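Local coordinates for protein thiol peroxidase (Aquifex aeolicus, PDB 2YZH) that probably reduces hydrogen peroxide and organic hydroperoxides to water and alcohols, drawing its reducing power from thioredoxin, at residues G44-D47 and V48-I52; A92-R95 and F96-F100. All coordinates share one frame; numbering follows the deposited sequence.

Interaction 1 of 2, residues G44-D47 and V48-I52; sequences GAKD and VVQVI
Water 1 is gripped by both sides of a tight turn and by a side chain beyond it. It accepts from Lys-46 N at 3.1 Å and from Gln-50 NE2 at 2.9 Å. It probably donates to Val-48 O, 2.8 Å away. The water therefore ties the backbone before and after Asp-47 to the amide of Gln-50. Within the turn, Val-48 N gives a weak bond to Lys-46 O at 2.8 Å, bent to 145° at the hydrogen. This is the inverse gamma turn, with Asp-47 at its centre. The amide of Gln-50 is held at both ends. Its OE1 accepts from Gly-43 N, and its NE2 gives to water 1. The Gln-50 chain leaves with CG anti to its own carbonyl carbon (chi1 -53°) and extends back to the loop. The extended Lys-46 chain crosses it at about a right angle. Its methylenes lie over one face of the Gln-50 amide, with Lys-46 CG 3.6 Å from Gln-50 NE2 and Lys-46 CD 3.7 Å from Gln-50 CD. The ammonium goes further and bonds to Ile-41 O. At the other end of the lysine, CB meets Val-48 CG1 at 3.8 Å. Cut back to an alanine, this lysine position would probably leave Ile-41 O without this donor and bare that face of the Gln-50 amide. Asp-47 leads away from the strand residues, and its OD2 makes a long, weak ion pair with Lys-141. An inverse gamma turn ends the loop that leads from strand 39-42 into inner strand 49-54 of the thioredoxin-like peroxiredoxin fold.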
loop_
_atom_site.group_PDB
_atom_site.type_symbol
_atom_site.label_atom_id
_atom_site.label_comp_id
_atom_site.label_asym_id
_atom_site.label_seq_id
_atom_site.Cartn_x
_atom_site.Cartn_y
_atom_site.Cartn_z
ATOM N N GLY D 44 -3.107 -15.812 14.067
ATOM C CA GLY D 44 -4.351 -16.556 14.143
ATOM C C GLY D 44 -4.155 -17.741 15.069
ATOM O O GLY D 44 -3.099 -17.883 15.682
ATOM N N ALA D 45 -5.158 -18.602 15.172
ATOM C CA ALA D 45 -5.057 -19.761 16.048
ATOM C C ALA D 45 -4.612 -21.018 15.305
ATOM O O ALA D 45 -5.210 -21.402 14.302
ATOM C CB ALA D 45 -6.397 -20.008 16.733
ATOM N N LYS D 46 -3.551 -21.646 15.803
ATOM C CA LYS D 46 -3.023 -22.883 15.227
ATOM C C LYS D 46 -2.827 -23.873 16.373
ATOM O O LYS D 46 -2.715 -23.469 17.524
ATOM C CB LYS D 46 -1.675 -22.633 14.549
ATOM C CG LYS D 46 -1.711 -21.705 13.351
ATOM C CD LYS D 46 -0.335 -21.658 12.694
ATOM C CE LYS D 46 -0.338 -20.822 11.431
ATOM N NZ LYS D 46 0.966 -20.936 10.720
ATOM N N ASP D 47 -2.782 -25.165 16.066
ATOM C CA ASP D 47 -2.588 -26.175 17.106
ATOM C C ASP D 47 -1.103 -26.260 17.454
ATOM O O ASP D 47 -0.542 -27.352 17.566
ATOM C CB ASP D 47 -3.092 -27.541 16.618
ATOM C CG ASP D 47 -3.038 -28.617 17.700
ATOM O OD1 ASP D 47 -3.196 -29.807 17.354
ATOM O OD2 ASP D 47 -2.845 -28.277 18.889
ATOM N N VAL D 48 -0.474 -25.099 17.627
ATOM C CA VAL D 48 0.947 -25.024 17.946
ATOM C C VAL D 48 1.301 -23.622 18.445
ATOM O O VAL D 48 0.643 -22.645 18.081
ATOM C CB VAL D 48 1.805 -25.339 16.692
ATOM C CG1 VAL D 48 1.622 -24.248 15.648
ATOM C CG2 VAL D 48 3.270 -25.483 17.074
ATOM N N VAL D 49 2.332 -23.520 19.280
ATOM C CA VAL D 49 2.750 -22.218 19.790
ATOM C C VAL D 49 3.545 -21.509 18.700
ATOM O O VAL D 49 4.471 -22.078 18.128
ATOM C CB VAL D 49 3.617 -22.352 21.065
ATOM C CG1 VAL D 49 4.236 -21.009 21.422
ATOM C CG2 VAL D 49 2.756 -22.837 22.223
ATOM N N GLN D 50 3.182 -20.266 18.412
ATOM C CA GLN D 50 3.863 -19.517 17.371
ATOM C C GLN D 50 4.757 -18.424 17.925
ATOM O O GLN D 50 4.389 -17.723 18.863
ATOM C CB GLN D 50 2.848 -18.863 16.431
ATOM C CG GLN D 50 1.822 -19.785 15.831
ATOM C CD GLN D 50 0.862 -19.029 14.932
ATOM O OE1 GLN D 50 1.272 -18.449 13.928
ATOM N NE2 GLN D 50 -0.417 -19.022 15.293
ATOM N N VAL D 51 5.933 -18.285 17.330
ATOM C CA VAL D 51 6.876 -17.252 17.721
ATOM C C VAL D 51 7.161 -16.440 16.465
ATOM O O VAL D 51 7.726 -16.952 15.502
ATOM C CB VAL D 51 8.199 -17.847 18.250
ATOM C CG1 VAL D 51 9.163 -16.722 18.632
ATOM C CG2 VAL D 51 7.921 -18.738 19.453
ATOM N N ILE D 52 6.745 -15.179 16.478
ATOM C CA ILE D 52 6.938 -14.287 15.346
ATOM C C ILE D 52 7.975 -13.246 15.744
ATOM O O ILE D 52 7.769 -12.473 16.676
ATOM C CB ILE D 52 5.615 -13.598 14.973
ATOM C CG1 ILE D 52 4.566 -14.662 14.635
ATOM C CG2 ILE D 52 5.822 -12.655 13.798
ATOM C CD1 ILE D 52 3.173 -14.105 14.410
HETATM O O HOH W 1 -1.159 -20.595 17.554
#

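Interaction 2 of 2, residues A92-R95 and F96-F100; sequences AQKR and FCESF
Ala-92 O accepts from Phe-96 N at 3.0 Å, one of a run of i to i+4 backbone bonds. The Ala-92 methyl itself packs on Asp-59 of the second subunit. Gln-93 O takes Cys-97 N at 3.0 Å in a nearly straight bond, 175° at the hydrogen. The same oxygen lies at the edge of the Phe-96 ring, near its plane, and 3.4 Å from Cys-97 SG. The Gln-93 side chain turns to strand 106-109, where NE2 makes a weak bond to Ala-108 O. Lys-94 O accepts from Glu-98 N. Beside it the Lys-94 and Glu-98 side chains meet at a slant, with Glu-98 OE2 lying 3.3 Å from Lys-94 CG. Lys-94 NZ stays 4.7 Å from Glu-98 OE2, so the charges probably attract without forming a close pair. Arg-95 O takes two donors, Ser-99 N at 3.0 Å and Ser-99 OG at 3.1 Å, which arrive from opposite faces of the carbonyl plane. The hydroxyl can fold back because OG stands beside its own backbone N (chi1 -61°). The Arg-95 chain bends twice on its way to a salt bridge between its NH2 and Glu-64 of the second subunit. Farther on, Phe-96 CE1 sits 3.5 Å above the Phe-100 ring, offset toward its rim. Both side chains touch helix 61-73. Cys-97, the predicted resolving partner of Cys-63, stands here without a disulfide and packs on Val-107. This is the helix of a beta-alpha-beta unit, between strands 80-86 and 106-109, in an atypical two-cysteine peroxiredoxin.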
loop_
_atom_site.group_PDB
_atom_site.type_symbol
_atom_site.label_atom_id
_atom_site.label_comp_id
_atom_site.label_asym_id
_atom_site.label_seq_id
_atom_site.Cartn_x
_atom_site.Cartn_y
_atom_site.Cartn_z
ATOM N N ALA D 92 16.465 -12.038 -1.124
ATOM C CA ALA D 92 17.531 -11.712 -0.182
ATOM C C ALA D 92 17.481 -12.683 0.992
ATOM O O ALA D 92 18.517 -13.086 1.518
ATOM C CB ALA D 92 17.377 -10.282 0.314
ATOM N N GLN D 93 16.271 -13.063 1.401
ATOM C CA GLN D 93 16.116 -13.992 2.511
ATOM C C GLN D 93 16.666 -15.362 2.139
ATOM O O GLN D 93 17.230 -16.063 2.980
ATOM C CB GLN D 93 14.643 -14.125 2.915
ATOM C CG GLN D 93 13.990 -12.823 3.373
ATOM C CD GLN D 93 12.797 -13.065 4.280
ATOM O OE1 GLN D 93 12.029 -14.007 4.071
ATOM N NE2 GLN D 93 12.630 -12.210 5.288
ATOM N N LYS D 94 16.507 -15.741 0.877
ATOM C CA LYS D 94 17.004 -17.036 0.428
ATOM C C LYS D 94 18.530 -17.059 0.508
ATOM O O LYS D 94 19.121 -18.011 1.013
ATOM C CB LYS D 94 16.556 -17.313 -1.009
ATOM C CG LYS D 94 16.836 -18.735 -1.477
ATOM C CD LYS D 94 16.349 -18.955 -2.902
ATOM C CE LYS D 94 16.460 -20.416 -3.304
ATOM N NZ LYS D 94 15.630 -21.291 -2.422
ATOM N N ARG D 95 19.160 -15.997 0.016
ATOM C CA ARG D 95 20.615 -15.892 0.030
ATOM C C ARG D 95 21.118 -15.928 1.471
ATOM O O ARG D 95 22.162 -16.520 1.760
ATOM C CB ARG D 95 21.044 -14.587 -0.641
ATOM C CG ARG D 95 20.348 -14.350 -1.972
ATOM C CD ARG D 95 21.202 -14.731 -3.171
ATOM N NE ARG D 95 21.918 -13.568 -3.688
ATOM C CZ ARG D 95 22.564 -13.540 -4.848
ATOM N NH1 ARG D 95 22.592 -14.617 -5.622
ATOM N NH2 ARG D 95 23.176 -12.430 -5.236
ATOM N N PHE D 96 20.369 -15.297 2.370
ATOM C CA PHE D 96 20.734 -15.270 3.780
ATOM C C PHE D 96 20.762 -16.679 4.353
ATOM O O PHE D 96 21.765 -17.109 4.922
ATOM C CB PHE D 96 19.738 -14.432 4.583
ATOM C CG PHE D 96 19.950 -14.512 6.069
ATOM C CD1 PHE D 96 21.024 -13.862 6.666
ATOM C CD2 PHE D 96 19.097 -15.266 6.867
ATOM C CE1 PHE D 96 21.247 -13.964 8.042
ATOM C CE2 PHE D 96 19.312 -15.375 8.240
ATOM C CZ PHE D 96 20.389 -14.724 8.827
ATOM N N CYS D 97 19.647 -17.390 4.215
ATOM C CA CYS D 97 19.545 -18.753 4.721
ATOM C C CYS D 97 20.656 -19.637 4.185
ATOM O O CYS D 97 21.222 -20.450 4.916
ATOM C CB CYS D 97 18.194 -19.358 4.347
ATOM S SG CYS D 97 16.816 -18.602 5.204
ATOM N N GLU D 98 20.966 -19.477 2.904
ATOM C CA GLU D 98 22.015 -20.267 2.278
ATOM C C GLU D 98 23.381 -19.966 2.892
ATOM O O GLU D 98 24.170 -20.878 3.132
ATOM C CB GLU D 98 22.041 -20.005 0.769
ATOM C CG GLU D 98 20.767 -20.439 0.054
ATOM C CD GLU D 98 20.856 -20.297 -1.455
ATOM O OE1 GLU D 98 21.809 -20.845 -2.045
ATOM O OE2 GLU D 98 19.974 -19.646 -2.054
ATOM N N SER D 99 23.648 -18.692 3.159
ATOM C CA SER D 99 24.926 -18.285 3.737
ATOM C C SER D 99 25.054 -18.568 5.230
ATOM O O SER D 99 26.151 -18.843 5.716
ATOM C CB SER D 99 25.164 -16.793 3.492
ATOM O OG SER D 99 25.219 -16.506 2.107
ATOM N N PHE D 100 23.943 -18.499 5.959
ATOM C CA PHE D 100 23.971 -18.731 7.402
ATOM C C PHE D 100 23.400 -20.074 7.845
ATOM O O PHE D 100 23.261 -20.329 9.042
ATOM C CB PHE D 100 23.235 -17.606 8.138
ATOM C CG PHE D 100 23.997 -16.311 8.186
ATOM C CD1 PHE D 100 24.208 -15.567 7.031
ATOM C CD2 PHE D 100 24.511 -15.837 9.389
ATOM C CE1 PHE D 100 24.918 -14.367 7.072
ATOM C CE2 PHE D 100 25.223 -14.638 9.445
ATOM C CZ PHE D 100 25.427 -13.903 8.282
#

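Interactions 1 and 2 sit in different parts of one thioredoxin-like domain. Their centres are 24 Å apart, and their nearest atoms are about 11 Å apart without touching. The sheet connects them: strand 49-54, which interaction 1 leads into, lies beside strand 80-86, and the latter precedes the helix of interaction 2. Interaction 1 is a surface contact away from the redox-active cysteines. Interaction 2 is near the redox centre, with the Phe-96 side chain about 7 Å from that of Cys-63, the predicted sulfenic acid site. Residues 92-95 also reach the second subunit, whereas no other chain of the assembly touches residues 44-52.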